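Local coordinates for polymerase X (Deinococcus radiodurans, PDB 2W9M), which probably extends DNA chains from deoxyribonucleoside triphosphates as a family X polymerase, and carries a zinc-binding phosphatase-like domain, at residues A[179-191]-A[242-254]. Sequence-based numbering, arbitrary orientation.
Sequences DLSPAPAGDVRRG and ARGALDLLRSGEH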
# COMPACT_ATOMS: atom_id res chain seq x y z
N ASP A 179 -8.41 10.46 28.23
CA ASP A 179 -9.56 10.53 29.12
C ASP A 179 -10.80 11.18 28.50
O ASP A 179 -11.82 11.33 29.17
CB ASP A 179 -9.21 11.21 30.45
CG ASP A 179 -9.15 10.23 31.61
OD1 ASP A 179 -8.35 9.27 31.55
OD2 ASP A 179 -9.93 10.40 32.57
N LEU A 180 -10.70 11.55 27.23
CA LEU A 180 -11.84 12.10 26.49
C LEU A 180 -12.43 11.03 25.58
O LEU A 180 -13.27 11.32 24.73
CB LEU A 180 -11.43 13.33 25.68
CG LEU A 180 -10.59 14.36 26.43
CD1 LEU A 180 -10.33 15.59 25.56
CD2 LEU A 180 -11.26 14.76 27.73
N SER A 181 -11.99 9.79 25.77
CA SER A 181 -12.49 8.66 25.00
C SER A 181 -12.38 8.84 23.49
O SER A 181 -13.38 8.77 22.78
CB SER A 181 -13.95 8.36 25.38
OG SER A 181 -14.03 7.87 26.71
N PRO A 182 -11.14 9.01 22.98
CA PRO A 182 -10.90 9.31 21.57
C PRO A 182 -11.38 8.18 20.67
O PRO A 182 -11.45 7.03 21.11
CB PRO A 182 -9.37 9.40 21.49
CG PRO A 182 -8.88 9.44 22.91
CD PRO A 182 -9.90 8.74 23.72
N ALA A 183 -11.69 8.50 19.41
CA ALA A 183 -12.09 7.51 18.43
C ALA A 183 -11.90 8.06 17.02
O ALA A 183 -12.32 9.18 16.73
CB ALA A 183 -13.54 7.10 18.64
N PRO A 184 -11.25 7.28 16.14
CA PRO A 184 -11.08 7.71 14.75
C PRO A 184 -12.42 8.07 14.13
O PRO A 184 -13.43 7.45 14.46
CB PRO A 184 -10.49 6.47 14.07
CG PRO A 184 -9.80 5.74 15.16
CD PRO A 184 -10.62 5.97 16.40
N ALA A 185 -12.44 9.07 13.26
CA ALA A 185 -13.67 9.47 12.61
C ALA A 185 -13.45 9.69 11.13
O ALA A 185 -12.33 9.56 10.63
CB ALA A 185 -14.23 10.73 13.26
N GLY A 186 -14.52 10.02 10.42
CA GLY A 186 -14.44 10.35 9.01
C GLY A 186 -13.67 9.35 8.18
O GLY A 186 -13.88 8.14 8.26
N ASP A 187 -12.75 9.87 7.37
CA ASP A 187 -12.08 9.07 6.35
C ASP A 187 -11.18 7.96 6.89
O ASP A 187 -11.20 6.85 6.37
CB ASP A 187 -11.32 9.98 5.38
CG ASP A 187 -12.24 10.94 4.63
OD1 ASP A 187 -13.47 10.89 4.87
OD2 ASP A 187 -11.74 11.73 3.80
N VAL A 188 -10.42 8.25 7.94
CA VAL A 188 -9.54 7.24 8.52
C VAL A 188 -10.33 6.10 9.18
O VAL A 188 -9.92 4.94 9.13
CB VAL A 188 -8.52 7.83 9.52
CG1 VAL A 188 -7.88 9.07 8.93
CG2 VAL A 188 -9.18 8.16 10.84
N ARG A 189 -11.46 6.44 9.79
CA ARG A 189 -12.29 5.45 10.48
C ARG A 189 -12.89 4.40 9.54
O ARG A 189 -13.09 3.25 9.94
CB ARG A 189 -13.41 6.12 11.26
CG ARG A 189 -14.39 5.12 11.85
CD ARG A 189 -15.61 5.79 12.43
NE ARG A 189 -16.51 4.81 13.01
CZ ARG A 189 -17.77 5.06 13.35
NH1 ARG A 189 -18.28 6.27 13.15
NH2 ARG A 189 -18.52 4.10 13.87
N ARG A 190 -13.19 4.78 8.30
CA ARG A 190 -13.80 3.84 7.37
C ARG A 190 -12.86 3.38 6.26
O ARG A 190 -13.27 2.65 5.35
CB ARG A 190 -15.12 4.39 6.81
CG ARG A 190 -15.00 5.71 6.09
CD ARG A 190 -16.38 6.30 5.84
NE ARG A 190 -16.46 6.90 4.51
CZ ARG A 190 -16.02 8.12 4.22
NH1 ARG A 190 -15.47 8.86 5.16
NH2 ARG A 190 -16.13 8.58 2.98
N GLY A 191 -11.60 3.80 6.34
CA GLY A 191 -10.55 3.22 5.52
C GLY A 191 -10.40 3.76 4.12
O GLY A 191 -9.91 3.07 3.23
N ALA A 242 -24.44 13.24 23.74
CA ALA A 242 -24.57 13.53 22.31
C ALA A 242 -23.55 12.77 21.48
O ALA A 242 -23.66 12.72 20.26
CB ALA A 242 -24.46 15.03 22.06
N ARG A 243 -22.57 12.18 22.15
CA ARG A 243 -21.47 11.50 21.47
C ARG A 243 -21.95 10.59 20.34
O ARG A 243 -21.40 10.62 19.24
CB ARG A 243 -20.59 10.72 22.46
CG ARG A 243 -19.64 9.74 21.78
CD ARG A 243 -18.63 10.46 20.87
NE ARG A 243 -17.42 10.77 21.61
CZ ARG A 243 -16.31 10.03 21.57
NH1 ARG A 243 -16.25 8.95 20.81
NH2 ARG A 243 -15.27 10.39 22.29
N GLY A 244 -22.97 9.79 20.62
CA GLY A 244 -23.50 8.87 19.62
C GLY A 244 -23.89 9.54 18.32
O GLY A 244 -23.66 8.99 17.24
N ALA A 245 -24.48 10.73 18.42
CA ALA A 245 -24.93 11.48 17.24
C ALA A 245 -23.75 12.12 16.53
O ALA A 245 -23.69 12.15 15.30
CB ALA A 245 -25.94 12.54 17.63
N LEU A 246 -22.81 12.64 17.31
CA LEU A 246 -21.58 13.21 16.78
C LEU A 246 -20.84 12.15 15.96
O LEU A 246 -20.31 12.45 14.89
CB LEU A 246 -20.69 13.71 17.92
CG LEU A 246 -19.37 14.36 17.52
CD1 LEU A 246 -19.62 15.75 16.95
CD2 LEU A 246 -18.43 14.44 18.71
N ASP A 247 -20.82 10.92 16.46
CA ASP A 247 -20.11 9.84 15.79
C ASP A 247 -20.74 9.49 14.45
O ASP A 247 -20.04 9.19 13.48
CB ASP A 247 -20.03 8.60 16.69
CG ASP A 247 -19.09 8.80 17.86
OD1 ASP A 247 -18.48 9.89 17.95
OD2 ASP A 247 -18.95 7.88 18.69
N LEU A 248 -22.07 9.53 14.38
CA LEU A 248 -22.76 9.28 13.12
C LEU A 248 -22.49 10.38 12.11
O LEU A 248 -22.14 10.11 10.96
CB LEU A 248 -24.27 9.14 13.35
CG LEU A 248 -24.78 7.81 13.89
CD1 LEU A 248 -26.29 7.82 13.96
CD2 LEU A 248 -24.31 6.66 13.02
N LEU A 249 -22.63 11.63 12.55
CA LEU A 249 -22.45 12.77 11.66
C LEU A 249 -21.03 12.91 11.13
O LEU A 249 -20.82 13.36 10.01
CB LEU A 249 -22.91 14.07 12.33
CG LEU A 249 -24.42 14.21 12.50
CD1 LEU A 249 -24.76 15.30 13.48
CD2 LEU A 249 -25.10 14.47 11.15
N ARG A 250 -20.04 12.52 11.93
CA ARG A 250 -18.64 12.61 11.53
C ARG A 250 -18.13 11.30 10.92
O ARG A 250 -16.99 10.91 11.15
CB ARG A 250 -17.75 13.00 12.72
CG ARG A 250 -18.21 14.22 13.51
CD ARG A 250 -18.02 15.53 12.76
NE ARG A 250 -16.65 15.70 12.30
CZ ARG A 250 -16.15 16.85 11.84
NH1 ARG A 250 -16.91 17.93 11.78
NH2 ARG A 250 -14.89 16.91 11.44
N SER A 251 -18.97 10.64 10.13
CA SER A 251 -18.61 9.35 9.52
C SER A 251 -17.87 9.39 8.18
O SER A 251 -16.92 8.64 7.99
CB SER A 251 -19.84 8.44 9.41
OG SER A 251 -20.06 7.75 10.63
N GLY A 252 -18.29 10.25 7.24
CA GLY A 252 -19.40 11.16 7.42
C GLY A 252 -20.08 11.62 6.13
O GLY A 252 -21.01 10.97 5.66
N GLU A 253 -19.59 12.72 5.56
CA GLU A 253 -20.34 13.50 4.56
C GLU A 253 -21.51 12.80 3.86
O GLU A 253 -22.67 13.14 4.12
CB GLU A 253 -19.41 14.19 3.55
CG GLU A 253 -18.90 15.54 4.03
CD GLU A 253 -18.16 16.33 2.95
OE1 GLU A 253 -17.83 15.74 1.90
OE2 GLU A 253 -17.91 17.54 3.16
N HIS A 254 -21.23 11.84 2.99
CA HIS A 254 -22.31 11.17 2.28
C HIS A 254 -23.29 10.50 3.24
O HIS A 254 -24.51 10.67 3.11
CB HIS A 254 -21.79 10.13 1.29
CG HIS A 254 -22.87 9.25 0.74
ND1 HIS A 254 -23.64 9.61 -0.35
CD2 HIS A 254 -23.32 8.03 1.13
CE1 HIS A 254 -24.51 8.65 -0.61
NE2 HIS A 254 -24.34 7.68 0.28
O HOH W 1 -17.19 8.92 13.35
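Gly186 and Arg250 are joined backbone to backbone: the amide N of Gly186 donates to the carbonyl O of Arg250 at 2.7 Å, while the methyl of Ala185 packs beside that same oxygen and the CB of Arg250. One residue on, the peptide between Ser251 and Gly252 is cis, and Ser251 O lies 3.2 Å from Gly186 CA in a CA-H...O contact. Arg190 reaches this oxygen from its own helix, its CD packing against it and its NH1 giving a weak hydrogen bond (131° at the hydrogen). Arg190 NH1 also forms a salt bridge with Asp187 OD1, 2.9 Å away, and Glu305 takes NE, so two carboxylates grip the guanidinium of Arg190. Arg189, extended from CG to NE with CG anti to the backbone N (chi1 173°), runs toward the last turn of helix 243-249. There a water accepts from its NH1 and donates to both Asp247 O and Arg250 O, tying up carbonyls at the helix end; Glu287 pairs with NH2 of the same arginine, and Arg304 bonds to Ser251 OG. Nearer the start of that helix, Arg243 is bent at chi2 and chi3, which brings its guanidinium edge to the loop before strand 183-184. Arg243 NH2 bonds to Ser181 O at 2.5 Å, the oxygen near the guanidinium plane but the nitrogen above the carbonyl plane, and Arg243 NH1 makes a 3.6 Å salt bridge to Asp247 OD2, one helical turn along. Asp247 OD1 in turn bonds to Thr201 of strand 194-203, the neighbour of strand 183-184 in the mixed sheet. The bonds to helix 243-249 and the residues just after it thus flank strand 183-184 in the family X polymerase region, consistent with the palm-to-thumb junction of this family.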